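Local coordinates for protein CMP-sialic acid transporter 1 (Zea mays, PDB 6I1R) that probably carries CMP-sialic acid from the cytoplasm into the Golgi in exchange for CMP, which occupies its outward-facing pocket here, at residues B[189-192]-B[193-197]; B[231-234]-B[235-238]; B[241-244]-B[245-248]. The protein carries 5 engineered substitutions. All blocks are in the same frame, centred on the assembly; numbering follows the deposited sequence.

Contact 1 of 3, residues B[189-192]-B[193-197]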
ATOM      1  N   ASP B 189       4.418  23.721 -33.988  1.00 76.75           N
ATOM      2  CA  ASP B 189       3.437  24.385 -33.122  1.00 74.77           C
ATOM      3  C   ASP B 189       4.107  24.803 -31.807  1.00 73.20           C
ATOM      4  O   ASP B 189       5.281  24.508 -31.571  1.00 72.64           O
ATOM      5  CB  ASP B 189       2.226  23.478 -32.868  1.00 73.76           C
ATOM      6  CG  ASP B 189       1.097  23.640 -33.874  1.00 72.96           C
ATOM      7  OD1 ASP B 189       1.377  24.052 -35.018  1.00 73.05           O
ATOM      8  OD2 ASP B 189      -0.056  23.344 -33.507  1.00 71.39           O
ATOM      9  N   SER B 190       3.344  25.496 -30.965  1.00 72.25           N
ATOM     10  CA  SER B 190       3.816  25.947 -29.658  1.00 70.97           C
ATOM     11  C   SER B 190       3.838  24.771 -28.674  1.00 69.25           C
ATOM     12  O   SER B 190       2.895  23.985 -28.616  1.00 68.29           O
ATOM     13  CB  SER B 190       2.958  27.071 -29.134  1.00 70.95           C
ATOM     14  OG  SER B 190       3.467  27.569 -27.906  1.00 71.05           O
ATOM     15  N   LEU B 191       4.910  24.682 -27.890  1.00 69.56           N
ATOM     16  CA  LEU B 191       5.044  23.645 -26.863  1.00 70.15           C
ATOM     17  C   LEU B 191       3.816  23.665 -25.945  1.00 70.28           C
ATOM     18  O   LEU B 191       3.282  22.614 -25.585  1.00 69.40           O
ATOM     19  CB  LEU B 191       6.331  23.892 -26.067  1.00 70.21           C
ATOM     20  CG  LEU B 191       6.620  22.900 -24.939  1.00 70.71           C
ATOM     21  CD1 LEU B 191       6.729  21.480 -25.476  1.00 71.87           C
ATOM     22  CD2 LEU B 191       7.889  23.280 -24.190  1.00 70.93           C
ATOM     23  N   TYR B 192       3.369  24.868 -25.593  1.00 69.90           N
ATOM     24  CA  TYR B 192       2.311  25.053 -24.604  1.00 70.17           C
ATOM     25  C   TYR B 192       0.949  24.649 -25.188  1.00 69.17           C
ATOM     26  O   TYR B 192       0.070  24.223 -24.442  1.00 68.92           O
ATOM     27  CB  TYR B 192       2.302  26.499 -24.102  1.00 70.57           C
ATOM     28  CG  TYR B 192       3.629  26.989 -23.577  1.00 70.47           C
ATOM     29  CD1 TYR B 192       4.309  26.290 -22.591  1.00 70.27           C
ATOM     30  CD2 TYR B 192       4.210  28.150 -24.063  1.00 70.87           C
ATOM     31  CE1 TYR B 192       5.528  26.730 -22.103  1.00 70.70           C
ATOM     32  CE2 TYR B 192       5.428  28.604 -23.586  1.00 71.39           C
ATOM     33  CZ  TYR B 192       6.092  27.891 -22.602  1.00 71.51           C
ATOM     34  OH  TYR B 192       7.294  28.329 -22.124  1.00 72.94           O
ATOM     35  N   TRP B 193       0.770  24.785 -26.501  1.00 68.34           N
ATOM     36  CA  TRP B 193      -0.478  24.357 -27.154  1.00 67.50           C
ATOM     37  C   TRP B 193      -0.470  22.836 -27.356  1.00 67.36           C
ATOM     38  O   TRP B 193      -1.521  22.195 -27.295  1.00 68.69           O
ATOM     39  CB  TRP B 193      -0.695  25.112 -28.474  1.00 66.52           C
ATOM     40  CG  TRP B 193      -1.751  24.520 -29.359  1.00 65.96           C
ATOM     41  CD1 TRP B 193      -1.576  24.034 -30.623  1.00 65.62           C
ATOM     42  CD2 TRP B 193      -3.146  24.338 -29.051  1.00 66.38           C
ATOM     43  NE1 TRP B 193      -2.761  23.571 -31.124  1.00 65.23           N
ATOM     44  CE2 TRP B 193      -3.743  23.740 -30.183  1.00 65.55           C
ATOM     45  CE3 TRP B 193      -3.948  24.621 -27.939  1.00 66.74           C
ATOM     46  CZ2 TRP B 193      -5.100  23.423 -30.228  1.00 65.65           C
ATOM     47  CZ3 TRP B 193      -5.288  24.307 -27.984  1.00 65.99           C
ATOM     48  CH2 TRP B 193      -5.855  23.716 -29.115  1.00 66.08           C
ATOM     49  N   GLN B 194       0.707  22.264 -27.597  1.00 65.69           N
ATOM     50  CA  GLN B 194       0.835  20.814 -27.741  1.00 64.10           C
ATOM     51  C   GLN B 194       0.558  20.158 -26.382  1.00 64.15           C
ATOM     52  O   GLN B 194      -0.195  19.182 -26.295  1.00 65.29           O
ATOM     53  CB  GLN B 194       2.211  20.461 -28.312  1.00 62.53           C
ATOM     54  CG  GLN B 194       2.393  20.919 -29.755  1.00 61.96           C
ATOM     55  CD  GLN B 194       3.768  20.631 -30.307  1.00 61.74           C
ATOM     56  OE1 GLN B 194       4.784  20.867 -29.658  1.00 60.41           O
ATOM     57  NE2 GLN B 194       3.811  20.133 -31.533  1.00 62.21           N
ATOM     58  N   ASN B 195       1.143  20.719 -25.327  1.00 62.59           N
ATOM     59  CA  ASN B 195       0.874  20.282 -23.959  1.00 61.37           C
ATOM     60  C   ASN B 195      -0.631  20.352 -23.670  1.00 61.07           C
ATOM     61  O   ASN B 195      -1.202  19.397 -23.150  1.00 60.80           O
ATOM     62  CB  ASN B 195       1.637  21.122 -22.930  1.00 61.68           C
ATOM     63  CG  ASN B 195       3.130  20.875 -22.935  1.00 61.71           C
ATOM     64  OD1 ASN B 195       3.610  19.948 -23.583  1.00 63.82           O
ATOM     65  ND2 ASN B 195       3.871  21.701 -22.216  1.00 60.12           N
ATOM     66  N   VAL B 196      -1.262  21.478 -24.006  1.00 61.50           N
ATOM     67  CA  VAL B 196      -2.670  21.710 -23.642  1.00 60.88           C
ATOM     68  C   VAL B 196      -3.544  20.598 -24.239  1.00 60.07           C
ATOM     69  O   VAL B 196      -4.437  20.097 -23.560  1.00 58.97           O
ATOM     70  CB  VAL B 196      -3.154  23.112 -24.065  1.00 60.77           C
ATOM     71  CG1 VAL B 196      -4.672  23.198 -24.154  1.00 61.34           C
ATOM     72  CG2 VAL B 196      -2.620  24.193 -23.135  1.00 60.89           C
ATOM     73  N   GLN B 197      -3.285  20.209 -25.486  1.00 59.32           N
ATOM     74  CA  GLN B 197      -4.069  19.152 -26.138  1.00 59.95           C
ATOM     75  C   GLN B 197      -3.732  17.797 -25.506  1.00 60.21           C
ATOM     76  O   GLN B 197      -4.623  17.009 -25.176  1.00 59.41           O
ATOM     77  CB  GLN B 197      -3.770  19.078 -27.636  1.00 59.93           C
ATOM     78  CG  GLN B 197      -4.043  20.361 -28.403  1.00 60.13           C
ATOM     79  CD  GLN B 197      -3.273  20.369 -29.700  1.00 60.62           C
ATOM     80  OE1 GLN B 197      -3.693  19.782 -30.696  1.00 59.13           O
ATOM     81  NE2 GLN B 197      -2.119  21.016 -29.686  1.00 60.55           N
TER
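D189 and W193 run side by side in the same direction, and the carboxylate comes to the edge of the indole: D189 OD2 lies 3.3 Å from W193 CD1, near the ring plane. The two flat groups are turned 40° apart. CG of W193 stands anti to its own N (chi1 166°), which swings the indole alongside the aspartate. Over one indole face sits Q197 NE2, the same amide nitrogen that donates to W193 O at 2.7 Å. That carbonyl also takes Q197 N, and the two donors arrive from opposite faces of its plane. Q194 NE2 lies 3.9 Å from D189 CB, while L191 CD1 rests 4.0 Å from N195 OD1.

This is the start of helix 191-216, with S190 at the N-cap. S190 O receives Q194 N at 3.0 Å and, weakly, W193 N; N195 N to L191 O and V196 N to Y192 O continue the ladder.

Further out, several polar ends have partners beyond the turn. D189 OD2 takes T66 N, S190 OG pairs with E56 of helix 37-59, and N195 OD1 meets S251 OG. K255 NZ bridges D189 O and Q194 OE1, fixing the glutamine amide, whose NE2 donates to M184 O of helix 160-186.

Contact 2 of 3, residues B[231-234]-B[235-238]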
ATOM      1  N   GLY B 231      -6.644  12.115   3.006  1.00 88.54           N
ATOM      2  CA  GLY B 231      -5.305  11.724   3.453  1.00 87.04           C
ATOM      3  C   GLY B 231      -4.202  12.626   2.920  1.00 86.44           C
ATOM      4  O   GLY B 231      -3.030  12.405   3.236  1.00 85.87           O
ATOM      5  N   TYR B 232      -4.560  13.649   2.142  1.00 85.46           N
ATOM      6  CA  TYR B 232      -3.574  14.451   1.410  1.00 84.80           C
ATOM      7  C   TYR B 232      -2.798  15.348   2.380  1.00 84.21           C
ATOM      8  O   TYR B 232      -3.313  16.356   2.860  1.00 83.93           O
ATOM      9  CB  TYR B 232      -4.242  15.294   0.319  1.00 84.80           C
ATOM     10  CG  TYR B 232      -4.265  14.651  -1.043  1.00 84.00           C
ATOM     11  CD1 TYR B 232      -5.082  13.565  -1.316  1.00 83.28           C
ATOM     12  CD2 TYR B 232      -3.457  15.124  -2.066  1.00 84.27           C
ATOM     13  CE1 TYR B 232      -5.097  12.969  -2.566  1.00 82.65           C
ATOM     14  CE2 TYR B 232      -3.462  14.540  -3.321  1.00 83.78           C
ATOM     15  CZ  TYR B 232      -4.287  13.458  -3.575  1.00 83.06           C
ATOM     16  OH  TYR B 232      -4.296  12.881  -4.811  1.00 83.20           O
ATOM     17  N   SER B 233      -1.555  14.962   2.648  1.00 83.96           N
ATOM     18  CA  SER B 233      -0.644  15.764   3.456  1.00 84.98           C
ATOM     19  C   SER B 233      -0.001  16.847   2.582  1.00 84.34           C
ATOM     20  O   SER B 233      -0.309  16.957   1.391  1.00 85.10           O
ATOM     21  CB  SER B 233       0.398  14.889   4.105  1.00 86.41           C
ATOM     22  OG  SER B 233       1.069  14.106   3.133  1.00 89.99           O
ATOM     23  N   ILE B 234       0.867  17.652   3.187  1.00 83.99           N
ATOM     24  CA  ILE B 234       1.721  18.572   2.438  1.00 83.94           C
ATOM     25  C   ILE B 234       2.635  17.741   1.527  1.00 84.36           C
ATOM     26  O   ILE B 234       2.718  18.022   0.321  1.00 82.86           O
ATOM     27  CB  ILE B 234       2.519  19.502   3.379  1.00 83.93           C
ATOM     28  CG1 ILE B 234       1.679  20.694   3.855  1.00 84.02           C
ATOM     29  CG2 ILE B 234       3.814  19.966   2.727  1.00 84.61           C
ATOM     30  CD1 ILE B 234       0.828  20.414   5.073  1.00 84.13           C
ATOM     31  N   THR B 235       3.281  16.720   2.087  1.00 85.52           N
ATOM     32  CA  THR B 235       4.202  15.904   1.265  1.00 85.83           C
ATOM     33  C   THR B 235       3.433  15.334   0.073  1.00 83.51           C
ATOM     34  O   THR B 235       3.961  15.340  -1.030  1.00 83.23           O
ATOM     35  CB  THR B 235       4.973  14.798   2.010  1.00 87.25           C
ATOM     36  OG1 THR B 235       4.297  13.553   2.183  1.00 88.98           O
ATOM     37  CG2 THR B 235       5.447  15.215   3.374  1.00 87.73           C
ATOM     38  N   THR B 236       2.189  14.899   0.267  1.00 80.16           N
ATOM     39  CA  THR B 236       1.385  14.416  -0.856  1.00 78.02           C
ATOM     40  C   THR B 236       1.339  15.490  -1.952  1.00 74.96           C
ATOM     41  O   THR B 236       1.521  15.179  -3.127  1.00 74.25           O
ATOM     42  CB  THR B 236      -0.033  14.024  -0.425  1.00 78.67           C
ATOM     43  OG1 THR B 236       0.036  13.291   0.799  1.00 80.59           O
ATOM     44  CG2 THR B 236      -0.740  13.186  -1.465  1.00 78.08           C
ATOM     45  N   TRP B 237       1.111  16.742  -1.556  1.00 72.79           N
ATOM     46  CA  TRP B 237       1.020  17.854  -2.510  1.00 71.85           C
ATOM     47  C   TRP B 237       2.388  18.142  -3.141  1.00 72.02           C
ATOM     48  O   TRP B 237       2.448  18.603  -4.285  1.00 72.59           O
ATOM     49  CB  TRP B 237       0.435  19.112  -1.851  1.00 71.93           C
ATOM     50  CG  TRP B 237      -1.060  19.100  -1.724  1.00 71.59           C
ATOM     51  CD1 TRP B 237      -1.784  19.015  -0.571  1.00 71.46           C
ATOM     52  CD2 TRP B 237      -2.020  19.171  -2.795  1.00 71.08           C
ATOM     53  NE1 TRP B 237      -3.124  19.030  -0.847  1.00 71.77           N
ATOM     54  CE2 TRP B 237      -3.300  19.125  -2.202  1.00 71.37           C
ATOM     55  CE3 TRP B 237      -1.927  19.267  -4.189  1.00 70.87           C
ATOM     56  CZ2 TRP B 237      -4.472  19.172  -2.958  1.00 71.28           C
ATOM     57  CZ3 TRP B 237      -3.085  19.313  -4.935  1.00 70.81           C
ATOM     58  CH2 TRP B 237      -4.340  19.267  -4.326  1.00 70.96           C
ATOM     59  N   MET B 238       3.470  17.896  -2.404  1.00 73.36           N
ATOM     60  CA  MET B 238       4.815  18.098  -2.947  1.00 72.65           C
ATOM     61  C   MET B 238       5.026  17.185  -4.164  1.00 68.97           C
ATOM     62  O   MET B 238       5.538  17.643  -5.188  1.00 65.88           O
ATOM     63  CB  MET B 238       5.902  17.821  -1.902  1.00 76.46           C
ATOM     64  CG  MET B 238       6.157  18.993  -0.969  1.00 79.83           C
ATOM     65  SD  MET B 238       7.330  18.606   0.360  1.00 86.74           S
ATOM     66  CE  MET B 238       8.889  18.765  -0.509  1.00 85.87           C
TER
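T236 lays its methyl over one face of the Y232 ring: T236 CG2 stands 3.7 Å from the ring centroid, 26° off the normal, a CH-pi contact displaced toward the CD2-CE2 rim. The two side chains cross at about a right angle. W237 meets the same phenol obliquely, with planes 53° apart and centroids of the Y232 ring and the six-membered W237 ring 5.4 Å apart; Y232 CD2 lies over one indole face, 4.0 Å from W237 CE2. F229 packs edge-to-face against the tryptophan, and Y232 OH is hydrogen-bonded to T36 OG1. With an alanine here in place of Y232, the T236 methyl would probably lose its aromatic cover, a gap would open beside the W237 indole and the T36 hydroxyl would lose a partner.

The loop here turns into helix 234-256, with S233 as its N-cap. S233 OG and T236 OG1, three residues on, are hydrogen-bonded at 2.7 Å. One torsion splits the two branches of T236: at chi1 -43° its OG1 lies beside the backbone N and faces the serine, while CG2 turns to the phenol. S233 O takes W237 N at 3.3 Å, and I234 O takes M238 N at 2.8 Å.

One turn along the surface of the helix, I234 CG2 and M238 SD brush at 4.5 Å. I37 and L40 of helix 37-59 pack on Y232, and S150 of the second subunit packs on S233 and I234.

Contact 3 of 3, residues B[241-244]-B[245-248]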
ATOM      1  N   PHE B 241       3.017  18.249  -7.340  1.00 69.65           N
ATOM      2  CA  PHE B 241       3.734  19.310  -8.047  1.00 70.07           C
ATOM      3  C   PHE B 241       4.989  18.731  -8.710  1.00 68.88           C
ATOM      4  O   PHE B 241       5.264  19.013  -9.876  1.00 68.06           O
ATOM      5  CB  PHE B 241       4.098  20.456  -7.098  1.00 71.16           C
ATOM      6  CG  PHE B 241       2.932  21.217  -6.516  1.00 73.66           C
ATOM      7  CD1 PHE B 241       1.764  21.410  -7.241  1.00 74.35           C
ATOM      8  CD2 PHE B 241       3.015  21.771  -5.246  1.00 75.29           C
ATOM      9  CE1 PHE B 241       0.701  22.121  -6.703  1.00 74.28           C
ATOM     10  CE2 PHE B 241       1.950  22.481  -4.710  1.00 75.41           C
ATOM     11  CZ  PHE B 241       0.797  22.654  -5.439  1.00 75.62           C
ATOM     12  N   ASN B 242       5.728  17.912  -7.968  1.00 68.09           N
ATOM     13  CA  ASN B 242       6.979  17.355  -8.459  1.00 68.50           C
ATOM     14  C   ASN B 242       6.724  16.466  -9.684  1.00 67.16           C
ATOM     15  O   ASN B 242       7.530  16.460 -10.611  1.00 67.33           O
ATOM     16  CB  ASN B 242       7.721  16.570  -7.376  1.00 69.21           C
ATOM     17  CG  ASN B 242       9.219  16.581  -7.588  1.00 70.41           C
ATOM     18  OD1 ASN B 242       9.982  16.493  -6.631  1.00 73.03           O
ATOM     19  ND2 ASN B 242       9.648  16.722  -8.831  1.00 70.65           N
ATOM     20  N   LEU B 243       5.620  15.721  -9.678  1.00 65.74           N
ATOM     21  CA  LEU B 243       5.262  14.827 -10.788  1.00 65.25           C
ATOM     22  C   LEU B 243       4.786  15.659 -11.987  1.00 65.71           C
ATOM     23  O   LEU B 243       5.011  15.290 -13.145  1.00 66.35           O
ATOM     24  CB  LEU B 243       4.176  13.855 -10.313  1.00 64.37           C
ATOM     25  CG  LEU B 243       3.731  12.790 -11.315  1.00 63.73           C
ATOM     26  CD1 LEU B 243       4.924  12.077 -11.935  1.00 63.13           C
ATOM     27  CD2 LEU B 243       2.801  11.785 -10.651  1.00 64.00           C
ATOM     28  N   GLY B 244       4.123  16.774 -11.699  1.00 65.26           N
ATOM     29  CA  GLY B 244       3.769  17.744 -12.720  1.00 65.35           C
ATOM     30  C   GLY B 244       5.001  18.363 -13.359  1.00 66.08           C
ATOM     31  O   GLY B 244       5.112  18.423 -14.583  1.00 65.08           O
ATOM     32  N   SER B 245       5.931  18.811 -12.516  1.00 67.33           N
ATOM     33  CA  SER B 245       7.164  19.455 -12.969  1.00 68.11           C
ATOM     34  C   SER B 245       7.899  18.552 -13.965  1.00 69.00           C
ATOM     35  O   SER B 245       8.104  18.930 -15.119  1.00 71.25           O
ATOM     36  CB  SER B 245       8.051  19.807 -11.803  1.00 68.74           C
ATOM     37  OG  SER B 245       7.391  20.687 -10.906  1.00 68.99           O
ATOM     38  N   THR B 246       8.266  17.354 -13.518  1.00 68.91           N
ATOM     39  CA  THR B 246       9.072  16.442 -14.336  1.00 68.83           C
ATOM     40  C   THR B 246       8.347  16.160 -15.659  1.00 68.12           C
ATOM     41  O   THR B 246       8.983  16.094 -16.709  1.00 69.39           O
ATOM     42  CB  THR B 246       9.410  15.154 -13.572  1.00 69.53           C
ATOM     43  OG1 THR B 246       8.199  14.566 -13.097  1.00 69.37           O
ATOM     44  CG2 THR B 246      10.350  15.392 -12.408  1.00 69.77           C
ATOM     45  N   GLY B 247       7.023  16.034 -15.604  1.00 66.81           N
ATOM     46  CA  GLY B 247       6.207  15.769 -16.788  1.00 64.90           C
ATOM     47  C   GLY B 247       6.269  16.891 -17.816  1.00 64.25           C
ATOM     48  O   GLY B 247       6.158  16.630 -19.015  1.00 63.71           O
ATOM     49  N   LEU B 248       6.428  18.135 -17.365  1.00 65.00           N
ATOM     50  CA  LEU B 248       6.578  19.272 -18.288  1.00 65.88           C
ATOM     51  C   LEU B 248       7.963  19.217 -18.945  1.00 66.60           C
ATOM     52  O   LEU B 248       8.114  19.560 -20.123  1.00 67.82           O
ATOM     53  CB  LEU B 248       6.386  20.593 -17.534  1.00 65.63           C
ATOM     54  CG  LEU B 248       4.964  20.896 -17.060  1.00 65.89           C
ATOM     55  CD1 LEU B 248       4.936  22.169 -16.228  1.00 65.41           C
ATOM     56  CD2 LEU B 248       4.001  21.006 -18.234  1.00 65.61           C
TER
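Two hydrogen bonds from S245 converge on F241 O, one from the backbone and one from the hydroxyl. S245 N approaches at 2.7 Å; S245 OG comes in at 2.9 Å from above the carbonyl plane, 47° out of it. At chi1 -59° the serine OG lies beside its own backbone N, folded back onto the preceding turn, the familiar way in which a serine in a transmembrane helix spends its proton on the carbonyl four residues earlier. T246 also turns its hydroxyl to the backbone, with OG1 3.2 Å from N242 O and 3.3 Å from L243 O, but its clearer partner is Q17 OE1 of helix 3-24.

The remaining polar contacts are backbone steps of helix 234-256: T246 N to N242 O at 3.1 Å, G247 N to L243 O, and L248 N to G244 O.

Van der Waals contact is slight. T246 CG2 comes 3.9 Å from N242 ND2 as the two side chains cross, and L248 CG lies over the backbone at 3.5 Å from G244 O.

The side chains meet neighbouring helices: N242 and T246 touch helix 3-24, where both meet L13; L243 packs on I37 and A41 of helix 37-59; F241 meets the ring of F44 in that same helix; and L248 reaches V48, also of helix 37-59, and Y199 of helix 191-216.

Overall arrangement
Contacts 2 and 3 lie in series on one helix, 234-256: contact 2 forms its start and contact 3 its middle, with centres about 15 Å apart. Contact 1 opens helix 191-216 and touches contact 3 where N195 ND2 packs 4.0 Å from L248 CD2; their centres are about 16 Å apart. Contacts 1 and 2 do not meet, their nearest atoms being about 18 Å apart. The bound CMP is nearest contact 3, about 7 Å from the L243 side chain, and about 11 Å from those of N195 and Y232. Helix 37-59, which touches all three contacts, supplies E42 and K45 to the pocket; helix 191-216, which contact 1 opens, supplies F205 and N206.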